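PDB 3DR2: exported gluconolactonase from Xanthomonas campestris pv. campestris, which hydrolyses the lactone ring of glucono-1,5-lactone to give gluconate, a step in the secondary pathways of glucose metabolism. Local coordinates for residues H4-P9 with D75-V80; V14-D19 with P274-A279; Q43-E48 with D63-R68. One frame throughout, in Å; residues are numbered along the deposited sequence.

Overall arrangement
The chain forms a six-bladed beta-propeller, and all three contacts involve its N-terminal part. Residues 4-9 come first and close a long loop on 75-80 (contact 1), adding a strand to the outer edge of the blade built from 47-53 to 78-83. Next, 14-19 reaches far along the sequence to 274-279 (contact 2), where the chain passes from one blade to the next. These two closures cross, since their segments alternate. Contact 3, a short closure of 43-48 on 63-68, falls within both loops. Contacts 1 and 3 share a sheet, touch through Arg68 and both meet the second subunit; contact 2 stands apart from both.

Contact 1 (H4-P9 with D75-V80); sequences HCRVRP and DGTVDV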
loop_
_atom_site.group_PDB
_atom_site.type_symbol
_atom_site.label_atom_id
_atom_site.label_comp_id
_atom_site.label_asym_id
_atom_site.label_seq_id
_atom_site.Cartn_x
_atom_site.Cartn_y
_atom_site.Cartn_z
ATOM N N HIS A 4 -11.596 9.142 -7.993
ATOM C CA HIS A 4 -12.692 8.430 -8.714
ATOM C C HIS A 4 -12.198 7.821 -10.019
ATOM O O HIS A 4 -12.994 7.570 -10.925
ATOM C CB HIS A 4 -13.835 9.399 -9.041
ATOM C CG HIS A 4 -14.603 9.868 -7.844
ATOM N ND1 HIS A 4 -15.488 9.061 -7.160
ATOM C CD2 HIS A 4 -14.631 11.071 -7.219
ATOM C CE1 HIS A 4 -16.028 9.747 -6.166
ATOM N NE2 HIS A 4 -15.526 10.968 -6.180
ATOM N N CYS A 5 -10.897 7.581 -10.140
ATOM C CA CYS A 5 -10.415 7.020 -11.391
ATOM C C CYS A 5 -10.739 5.545 -11.575
ATOM O O CYS A 5 -11.051 4.830 -10.622
ATOM C CB CYS A 5 -8.908 7.252 -11.567
ATOM S SG CYS A 5 -7.763 6.211 -10.605
ATOM N N ARG A 6 -10.701 5.107 -12.826
ATOM C CA ARG A 6 -10.979 3.721 -13.166
ATOM C C ARG A 6 -9.666 2.951 -13.084
ATOM O O ARG A 6 -8.710 3.280 -13.788
ATOM C CB ARG A 6 -11.542 3.632 -14.584
ATOM C CG ARG A 6 -11.863 2.217 -15.024
ATOM C CD ARG A 6 -11.867 2.110 -16.533
ATOM N NE ARG A 6 -12.808 3.047 -17.136
ATOM C CZ ARG A 6 -12.950 3.223 -18.446
ATOM N NH1 ARG A 6 -13.837 4.098 -18.904
ATOM N NH2 ARG A 6 -12.203 2.528 -19.295
ATOM N N VAL A 7 -9.614 1.934 -12.225
ATOM C CA VAL A 7 -8.400 1.144 -12.064
ATOM C C VAL A 7 -8.394 -0.180 -12.834
ATOM O O VAL A 7 -7.384 -0.872 -12.870
ATOM C CB VAL A 7 -8.088 0.887 -10.566
ATOM C CG1 VAL A 7 -7.644 2.191 -9.905
ATOM C CG2 VAL A 7 -9.313 0.332 -9.861
ATOM N N ARG A 8 -9.532 -0.536 -13.429
ATOM C CA ARG A 8 -9.627 -1.739 -14.260
ATOM C C ARG A 8 -10.692 -1.482 -15.317
ATOM O O ARG A 8 -11.821 -1.127 -14.996
ATOM C CB ARG A 8 -10.024 -2.988 -13.460
ATOM C CG ARG A 8 -9.998 -4.271 -14.317
ATOM C CD ARG A 8 -10.723 -5.437 -13.648
ATOM N NE ARG A 8 -10.543 -6.719 -14.338
ATOM C CZ ARG A 8 -11.258 -7.135 -15.380
ATOM N NH1 ARG A 8 -12.220 -6.377 -15.889
ATOM N NH2 ARG A 8 -11.023 -8.331 -15.905
ATOM N N PRO A 9 -10.337 -1.630 -16.598
ATOM C CA PRO A 9 -11.334 -1.398 -17.646
ATOM C C PRO A 9 -12.358 -2.523 -17.668
ATOM O O PRO A 9 -12.120 -3.595 -17.119
ATOM C CB PRO A 9 -10.494 -1.354 -18.922
ATOM C CG PRO A 9 -9.360 -2.275 -18.606
ATOM C CD PRO A 9 -9.008 -1.889 -17.177
ATOM N N ASP A 75 -19.840 -5.146 -15.365
ATOM C CA ASP A 75 -19.230 -5.319 -16.680
ATOM C C ASP A 75 -17.724 -5.543 -16.515
ATOM O O ASP A 75 -16.972 -5.606 -17.493
ATOM C CB ASP A 75 -19.519 -4.105 -17.573
ATOM C CG ASP A 75 -18.748 -2.874 -17.163
ATOM O OD1 ASP A 75 -18.513 -2.689 -15.952
ATOM O OD2 ASP A 75 -18.391 -2.081 -18.060
ATOM N N GLY A 76 -17.293 -5.670 -15.259
ATOM C CA GLY A 76 -15.891 -5.917 -14.968
ATOM C C GLY A 76 -15.084 -4.701 -14.575
ATOM O O GLY A 76 -13.950 -4.825 -14.104
ATOM N N THR A 77 -15.656 -3.523 -14.778
ATOM C CA THR A 77 -14.978 -2.280 -14.441
ATOM C C THR A 77 -14.792 -2.158 -12.937
ATOM O O THR A 77 -15.634 -2.618 -12.167
ATOM C CB THR A 77 -15.792 -1.060 -14.897
ATOM O OG1 THR A 77 -15.967 -1.103 -16.316
ATOM C CG2 THR A 77 -15.079 0.231 -14.513
ATOM N N VAL A 78 -13.669 -1.569 -12.532
ATOM C CA VAL A 78 -13.403 -1.328 -11.120
ATOM C C VAL A 78 -13.052 0.152 -11.026
ATOM O O VAL A 78 -12.132 0.629 -11.702
ATOM C CB VAL A 78 -12.228 -2.179 -10.576
ATOM C CG1 VAL A 78 -12.000 -1.853 -9.097
ATOM C CG2 VAL A 78 -12.535 -3.665 -10.729
ATOM N N ASP A 79 -13.809 0.875 -10.208
ATOM C CA ASP A 79 -13.606 2.304 -10.010
ATOM C C ASP A 79 -13.215 2.589 -8.568
ATOM O O ASP A 79 -13.513 1.808 -7.671
ATOM C CB ASP A 79 -14.898 3.073 -10.310
ATOM C CG ASP A 79 -15.330 2.949 -11.749
ATOM O OD1 ASP A 79 -14.486 3.206 -12.628
ATOM O OD2 ASP A 79 -16.508 2.604 -12.000
ATOM N N VAL A 80 -12.538 3.711 -8.352
ATOM C CA VAL A 80 -12.170 4.106 -7.001
ATOM C C VAL A 80 -13.368 4.892 -6.463
ATOM O O VAL A 80 -13.710 5.954 -6.996
ATOM C CB VAL A 80 -10.920 5.014 -6.995
ATOM C CG1 VAL A 80 -10.618 5.475 -5.568
ATOM C CG2 VAL A 80 -9.724 4.260 -7.569
HETATM O O HOH W 1 -16.435 6.460 -8.391
HETATM O O HOH W 2 -14.535 6.018 -12.264
HETATM O O HOH W 3 -15.247 3.870 -15.184
#
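Arg6 and Arg8 pair with Asp79 and Val78 in a bulged antiparallel strand contact, which lays the N-terminal strand 6-8 against the outer strand 78-83 of a propeller blade. Arg6 with Asp79 is a non-hydrogen-bonded pair and Arg8 with Val78 a hydrogen-bonded one; the shift of register between them makes Val7 and Arg8 both face Val78, a classic beta bulge. Val78 O accepts from Val7 N at 2.9 Å and weakly from Arg8 N at 3.3 Å, while Val78 N donates back to Arg8 O. Further along, Val80 N bonds to Cys5 O at 2.9 Å.

The chain turns a corner at buried Val7, whose two methyls divide the work. Val7 CG2 presses on Val78 CG1 at 3.5 Å, and Val7 CG1 meets Val80 CG2 at 3.8 Å, the side chains of Val7 and Val80 crossing at about a right angle. Tyr41 of the same chain and Pro156 of the second subunit also pack on Val7.

Arg8 has CG anti to its backbone N (chi1 -175°) and runs extended to NE, with CB and CD against Val78. Arg8 NH1 bonds to Gly76 O at 2.9 Å from above the carbonyl plane, 50° out of it; Gly11 O and Pro12 O take further guanidinium hydrogens.

Asp79 OD1 lies beside Arg6 CB, but the charged ends stay apart, Arg6 NE and Asp79 OD1 being 4.8 Å from each other. A water accepts from NE and donates to OD1, whereas Asp79 OD2 forms a salt bridge with Arg73. Another water, in the plane of the His4 ring, joins ND1 to Val80 O.

Cys5 SG is disulfide-bonded to Cys160 of the second subunit, so the same short segment is held to its own blade by backbone bonds and to the other subunit by a covalent one.

Contact 2 (V14-D19 with P274-A279); sequences VPADCD and PTPGTA
Pro274 meets Asp19 where strand 269-274 ends, its ring atoms CB, CG and CD all lying against the carbonyl oxygen of Asp19. The nearest of them, Pro274 CB, is 3.3 Å from Asp19 O. That same oxygen shares a water with Pro274 O: the water donates to both carbonyls, at 2.6 Å to Asp19 O and 2.6 Å to Pro274 O, and so spans the two backbones.

Thr275 points away from 14-19 and packs on Leu37 and Trp300, while its carbonyl carbon, Thr275 C, lies 4.0 Å from Cys18 CB.

Pro276 then brings its ring back to the other segment. Pro276 CD touches Cys18 SG at 3.6 Å, the sulfur being placed there by a chi1 of 60°, between the backbone N and the carbonyl carbon of its own residue. Ala16 CB approaches Pro276 CD from 4.2 Å, while elsewhere on the ring Pro276 CB lies 3.6 Å from Asp17 O. Asp17 is the centre of an inverse gamma turn, closed by a weak bond from Cys18 N to Ala16 O. Leu37 packs against Ala16, Cys18 and Pro276 alike.

Residues 277-279 continue toward strand 281-284. The arrangement belongs to a blade-to-blade connection of a beta-propeller, here crossed on the outside by the N-terminal chain on its way from edge strand 14-15 to edge strand 22-23.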
loop_
_atom_site.group_PDB
_atom_site.type_symbol
_atom_site.label_atom_id
_atom_site.label_comp_id
_atom_site.label_asym_id
_atom_site.label_seq_id
_atom_site.Cartn_x
_atom_site.Cartn_y
_atom_site.Cartn_z
ATOM N N VAL A 14 -11.067 -13.571 -15.355
ATOM C CA VAL A 14 -10.138 -14.621 -15.742
ATOM C C VAL A 14 -10.169 -15.703 -14.664
ATOM O O VAL A 14 -10.168 -15.393 -13.477
ATOM C CB VAL A 14 -8.708 -14.047 -15.875
ATOM C CG1 VAL A 14 -7.729 -15.151 -16.225
ATOM C CG2 VAL A 14 -8.687 -12.958 -16.939
ATOM N N PRO A 15 -10.224 -16.987 -15.059
ATOM C CA PRO A 15 -10.254 -18.057 -14.057
ATOM C C PRO A 15 -9.054 -17.964 -13.122
ATOM O O PRO A 15 -7.945 -17.663 -13.555
ATOM C CB PRO A 15 -10.225 -19.326 -14.907
ATOM C CG PRO A 15 -10.938 -18.899 -16.152
ATOM C CD PRO A 15 -10.321 -17.549 -16.419
ATOM N N ALA A 16 -9.282 -18.220 -11.839
ATOM C CA ALA A 16 -8.212 -18.160 -10.851
ATOM C C ALA A 16 -7.353 -19.414 -10.926
ATOM O O ALA A 16 -7.846 -20.491 -11.245
ATOM C CB ALA A 16 -8.799 -18.011 -9.454
ATOM N N ASP A 17 -6.067 -19.269 -10.633
ATOM C CA ASP A 17 -5.161 -20.405 -10.670
ATOM C C ASP A 17 -5.118 -21.082 -9.303
ATOM O O ASP A 17 -4.262 -20.782 -8.469
ATOM C CB ASP A 17 -3.758 -19.954 -11.084
ATOM C CG ASP A 17 -2.840 -21.121 -11.394
ATOM O OD1 ASP A 17 -1.710 -20.883 -11.870
ATOM O OD2 ASP A 17 -3.247 -22.278 -11.159
ATOM N N CYS A 18 -6.059 -21.993 -9.082
ATOM C CA CYS A 18 -6.145 -22.719 -7.826
ATOM C C CYS A 18 -6.950 -23.997 -8.024
ATOM O O CYS A 18 -7.586 -24.190 -9.065
ATOM C CB CYS A 18 -6.799 -21.839 -6.751
ATOM S SG CYS A 18 -8.482 -21.279 -7.138
ATOM N N ASP A 19 -6.917 -24.877 -7.030
ATOM C CA ASP A 19 -7.650 -26.130 -7.123
ATOM C C ASP A 19 -9.147 -25.893 -6.984
ATOM O O ASP A 19 -9.580 -24.933 -6.333
ATOM C CB ASP A 19 -7.184 -27.106 -6.036
ATOM C CG ASP A 19 -5.735 -27.524 -6.206
ATOM O OD1 ASP A 19 -5.355 -27.900 -7.336
ATOM O OD2 ASP A 19 -4.976 -27.487 -5.214
ATOM N N PRO A 274 -10.909 -23.643 -2.311
ATOM C CA PRO A 274 -9.542 -23.130 -2.408
ATOM C C PRO A 274 -9.450 -21.789 -3.118
ATOM O O PRO A 274 -10.219 -21.504 -4.035
ATOM C CB PRO A 274 -8.816 -24.227 -3.186
ATOM C CG PRO A 274 -9.567 -25.462 -2.811
ATOM C CD PRO A 274 -10.999 -24.997 -2.883
ATOM N N THR A 275 -8.505 -20.968 -2.673
ATOM C CA THR A 275 -8.252 -19.668 -3.277
ATOM C C THR A 275 -6.736 -19.594 -3.464
ATOM O O THR A 275 -5.982 -20.126 -2.650
ATOM C CB THR A 275 -8.730 -18.520 -2.378
ATOM O OG1 THR A 275 -8.448 -17.275 -3.018
ATOM C CG2 THR A 275 -8.031 -18.561 -1.046
ATOM N N PRO A 276 -6.269 -18.935 -4.537
ATOM C CA PRO A 276 -4.830 -18.818 -4.814
ATOM C C PRO A 276 -3.918 -18.221 -3.741
ATOM O O PRO A 276 -2.715 -18.470 -3.745
ATOM C CB PRO A 276 -4.783 -18.049 -6.142
ATOM C CG PRO A 276 -6.106 -17.359 -6.225
ATOM C CD PRO A 276 -7.072 -18.326 -5.610
ATOM N N GLY A 277 -4.487 -17.444 -2.826
ATOM C CA GLY A 277 -3.703 -16.853 -1.755
ATOM C C GLY A 277 -4.567 -16.799 -0.509
ATOM O O GLY A 277 -5.718 -17.213 -0.546
ATOM N N THR A 278 -4.027 -16.305 0.597
ATOM C CA THR A 278 -4.813 -16.216 1.821
ATOM C C THR A 278 -6.070 -15.399 1.537
ATOM O O THR A 278 -6.024 -14.437 0.774
ATOM C CB THR A 278 -4.013 -15.527 2.944
ATOM O OG1 THR A 278 -2.871 -16.328 3.272
ATOM C CG2 THR A 278 -4.879 -15.343 4.188
ATOM N N ALA A 279 -7.192 -15.800 2.123
ATOM C CA ALA A 279 -8.440 -15.072 1.940
ATOM C C ALA A 279 -8.709 -14.280 3.214
ATOM O O ALA A 279 -8.574 -14.807 4.317
ATOM C CB ALA A 279 -9.590 -16.034 1.667
HETATM O O HOH W 4 -11.393 -23.215 -5.647
#

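Contact 3 (Q43-E48 with D63-R68); sequences QATWSE and DLVGRR. With CA (calcium ion), chain D.
Trp46 O accepts from Leu64 N at 2.9 Å, next to an antiparallel, non-hydrogen-bonded pairing of Ser47 with Asp63. This places the contact at one end of a propeller blade, where strand 47-53 meets the beta hairpin of 58-63 and 68-73, whose turn closes with a G1 bulge at Arg67 and Arg68 opposite Asp63.

With CG anti to the backbone N (chi1 177°), Asp63 extends from its strand, and its carboxylate meets residues 44-46. Asp63 OD2 accepts a nearly straight bond of 3.0 Å from Trp46 N and another of 3.2 Å from Thr45 N, both arriving from the same face of its plane. A water donates to OD1 and also bonds to Thr45 OG1.

Apolar contacts add to this: Val65 CG2 lies 3.5 Å from Trp46 CB, while Val65 CG1 reaches Thr45 CG2. The Trp46 and Leu64 side chains run side by side, with Trp46 CD1 3.9 Å from Leu64 CB. Thr45 and Val65 also pack on Val65 and Thr45 of the second subunit.

Glu48, the next residue after Ser47, binds the calcium ion through Glu48 OE2 at 2.5 Å, with Asn134, Asn191, Asp242 and four waters completing the site.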
loop_
_atom_site.group_PDB
_atom_site.type_symbol
_atom_site.label_atom_id
_atom_site.label_comp_id
_atom_site.label_asym_id
_atom_site.label_seq_id
_atom_site.Cartn_x
_atom_site.Cartn_y
_atom_site.Cartn_z
ATOM N N GLN A 43 -4.879 -6.099 -8.614
ATOM C CA GLN A 43 -3.928 -4.999 -8.505
ATOM C C GLN A 43 -3.924 -4.225 -7.187
ATOM O O GLN A 43 -3.339 -3.151 -7.100
ATOM C CB GLN A 43 -4.135 -4.025 -9.671
ATOM C CG GLN A 43 -3.854 -4.638 -11.039
ATOM C CD GLN A 43 -2.413 -5.076 -11.187
ATOM O OE1 GLN A 43 -1.491 -4.283 -10.980
ATOM N NE2 GLN A 43 -2.207 -6.338 -11.555
ATOM N N ALA A 44 -4.569 -4.760 -6.157
ATOM C CA ALA A 44 -4.576 -4.077 -4.862
ATOM C C ALA A 44 -3.393 -4.580 -4.043
ATOM O O ALA A 44 -2.529 -5.283 -4.561
ATOM C CB ALA A 44 -5.874 -4.381 -4.123
ATOM N N THR A 45 -3.332 -4.208 -2.768
ATOM C CA THR A 45 -2.267 -4.720 -1.915
ATOM C C THR A 45 -2.862 -5.565 -0.786
ATOM O O THR A 45 -2.403 -6.671 -0.528
ATOM C CB THR A 45 -1.408 -3.607 -1.297
ATOM O OG1 THR A 45 -0.708 -2.903 -2.332
ATOM C CG2 THR A 45 -0.388 -4.218 -0.342
ATOM N N TRP A 46 -3.891 -5.049 -0.117
ATOM C CA TRP A 46 -4.514 -5.793 0.975
ATOM C C TRP A 46 -6.028 -5.622 0.910
ATOM O O TRP A 46 -6.595 -4.751 1.567
ATOM C CB TRP A 46 -3.969 -5.294 2.322
ATOM C CG TRP A 46 -4.375 -6.118 3.520
ATOM C CD1 TRP A 46 -5.633 -6.257 4.033
ATOM C CD2 TRP A 46 -3.508 -6.875 4.377
ATOM N NE1 TRP A 46 -5.604 -7.048 5.154
ATOM C CE2 TRP A 46 -4.314 -7.441 5.389
ATOM C CE3 TRP A 46 -2.129 -7.126 4.389
ATOM C CZ2 TRP A 46 -3.785 -8.246 6.410
ATOM C CZ3 TRP A 46 -1.601 -7.927 5.405
ATOM C CH2 TRP A 46 -2.430 -8.475 6.401
ATOM N N SER A 47 -6.667 -6.463 0.103
ATOM C CA SER A 47 -8.113 -6.420 -0.091
ATOM C C SER A 47 -8.861 -6.890 1.144
ATOM O O SER A 47 -8.503 -7.902 1.754
ATOM C CB SER A 47 -8.503 -7.289 -1.288
ATOM O OG SER A 47 -7.931 -6.777 -2.481
ATOM N N GLU A 48 -9.922 -6.164 1.480
ATOM C CA GLU A 48 -10.725 -6.468 2.661
ATOM C C GLU A 48 -12.138 -5.897 2.563
ATOM O O GLU A 48 -12.461 -5.160 1.634
ATOM C CB GLU A 48 -10.040 -5.872 3.897
ATOM C CG GLU A 48 -9.450 -6.893 4.860
ATOM C CD GLU A 48 -10.473 -7.417 5.833
ATOM O OE1 GLU A 48 -11.654 -7.555 5.448
ATOM O OE2 GLU A 48 -10.101 -7.702 6.990
ATOM N N ASP A 63 -9.005 -1.570 -0.190
ATOM C CA ASP A 63 -7.613 -1.943 -0.378
ATOM C C ASP A 63 -7.071 -1.208 0.846
ATOM O O ASP A 63 -6.754 -0.026 0.777
ATOM C CB ASP A 63 -6.989 -1.361 -1.639
ATOM C CG ASP A 63 -5.513 -1.723 -1.761
ATOM O OD1 ASP A 63 -4.891 -1.429 -2.800
ATOM O OD2 ASP A 63 -4.969 -2.312 -0.798
ATOM N N LEU A 64 -7.015 -1.908 1.974
ATOM C CA LEU A 64 -6.576 -1.322 3.243
ATOM C C LEU A 64 -5.244 -0.601 3.170
ATOM O O LEU A 64 -5.131 0.562 3.547
ATOM C CB LEU A 64 -6.494 -2.418 4.306
ATOM C CG LEU A 64 -6.807 -2.121 5.780
ATOM C CD1 LEU A 64 -6.090 -3.158 6.622
ATOM C CD2 LEU A 64 -6.387 -0.725 6.193
ATOM N N VAL A 65 -4.228 -1.300 2.685
ATOM C CA VAL A 65 -2.896 -0.734 2.591
ATOM C C VAL A 65 -2.763 0.334 1.506
ATOM O O VAL A 65 -1.979 1.275 1.648
ATOM C CB VAL A 65 -1.874 -1.870 2.388
ATOM C CG1 VAL A 65 -0.486 -1.313 2.146
ATOM C CG2 VAL A 65 -1.873 -2.761 3.626
ATOM N N GLY A 66 -3.538 0.189 0.435
ATOM C CA GLY A 66 -3.505 1.153 -0.654
ATOM C C GLY A 66 -4.374 2.369 -0.376
ATOM O O GLY A 66 -4.402 3.317 -1.159
ATOM N N ARG A 67 -5.098 2.325 0.739
ATOM C CA ARG A 67 -5.954 3.421 1.163
ATOM C C ARG A 67 -7.004 3.852 0.151
ATOM O O ARG A 67 -7.124 5.026 -0.201
ATOM C CB ARG A 67 -5.074 4.600 1.588
ATOM C CG ARG A 67 -3.995 4.159 2.574
ATOM C CD ARG A 67 -3.031 5.272 2.955
ATOM N NE ARG A 67 -3.670 6.309 3.759
ATOM C CZ ARG A 67 -3.004 7.258 4.411
ATOM N NH1 ARG A 67 -1.678 7.300 4.352
ATOM N NH2 ARG A 67 -3.667 8.163 5.123
ATOM N N ARG A 68 -7.782 2.875 -0.297
ATOM C CA ARG A 68 -8.859 3.113 -1.244
ATOM C C ARG A 68 -10.016 2.180 -0.957
ATOM O O ARG A 68 -9.831 1.116 -0.375
ATOM C CB ARG A 68 -8.396 2.829 -2.675
ATOM C CG ARG A 68 -7.560 3.905 -3.335
ATOM C CD ARG A 68 -7.133 3.417 -4.710
ATOM N NE ARG A 68 -6.641 4.485 -5.571
ATOM C CZ ARG A 68 -5.767 4.294 -6.555
ATOM N NH1 ARG A 68 -5.288 3.086 -6.786
ATOM N NH2 ARG A 68 -5.389 5.304 -7.322
HETATM CA CA CA D . -11.105 -8.377 9.227
HETATM O O HOH W 5 -2.198 -1.034 -3.381
HETATM O O HOH W 6 -13.277 -9.379 9.348
HETATM O O HOH W 7 -8.754 -7.409 9.141
HETATM O O HOH W 8 -12.333 -6.571 8.213
HETATM O O HOH W 9 -11.713 -9.403 7.087
#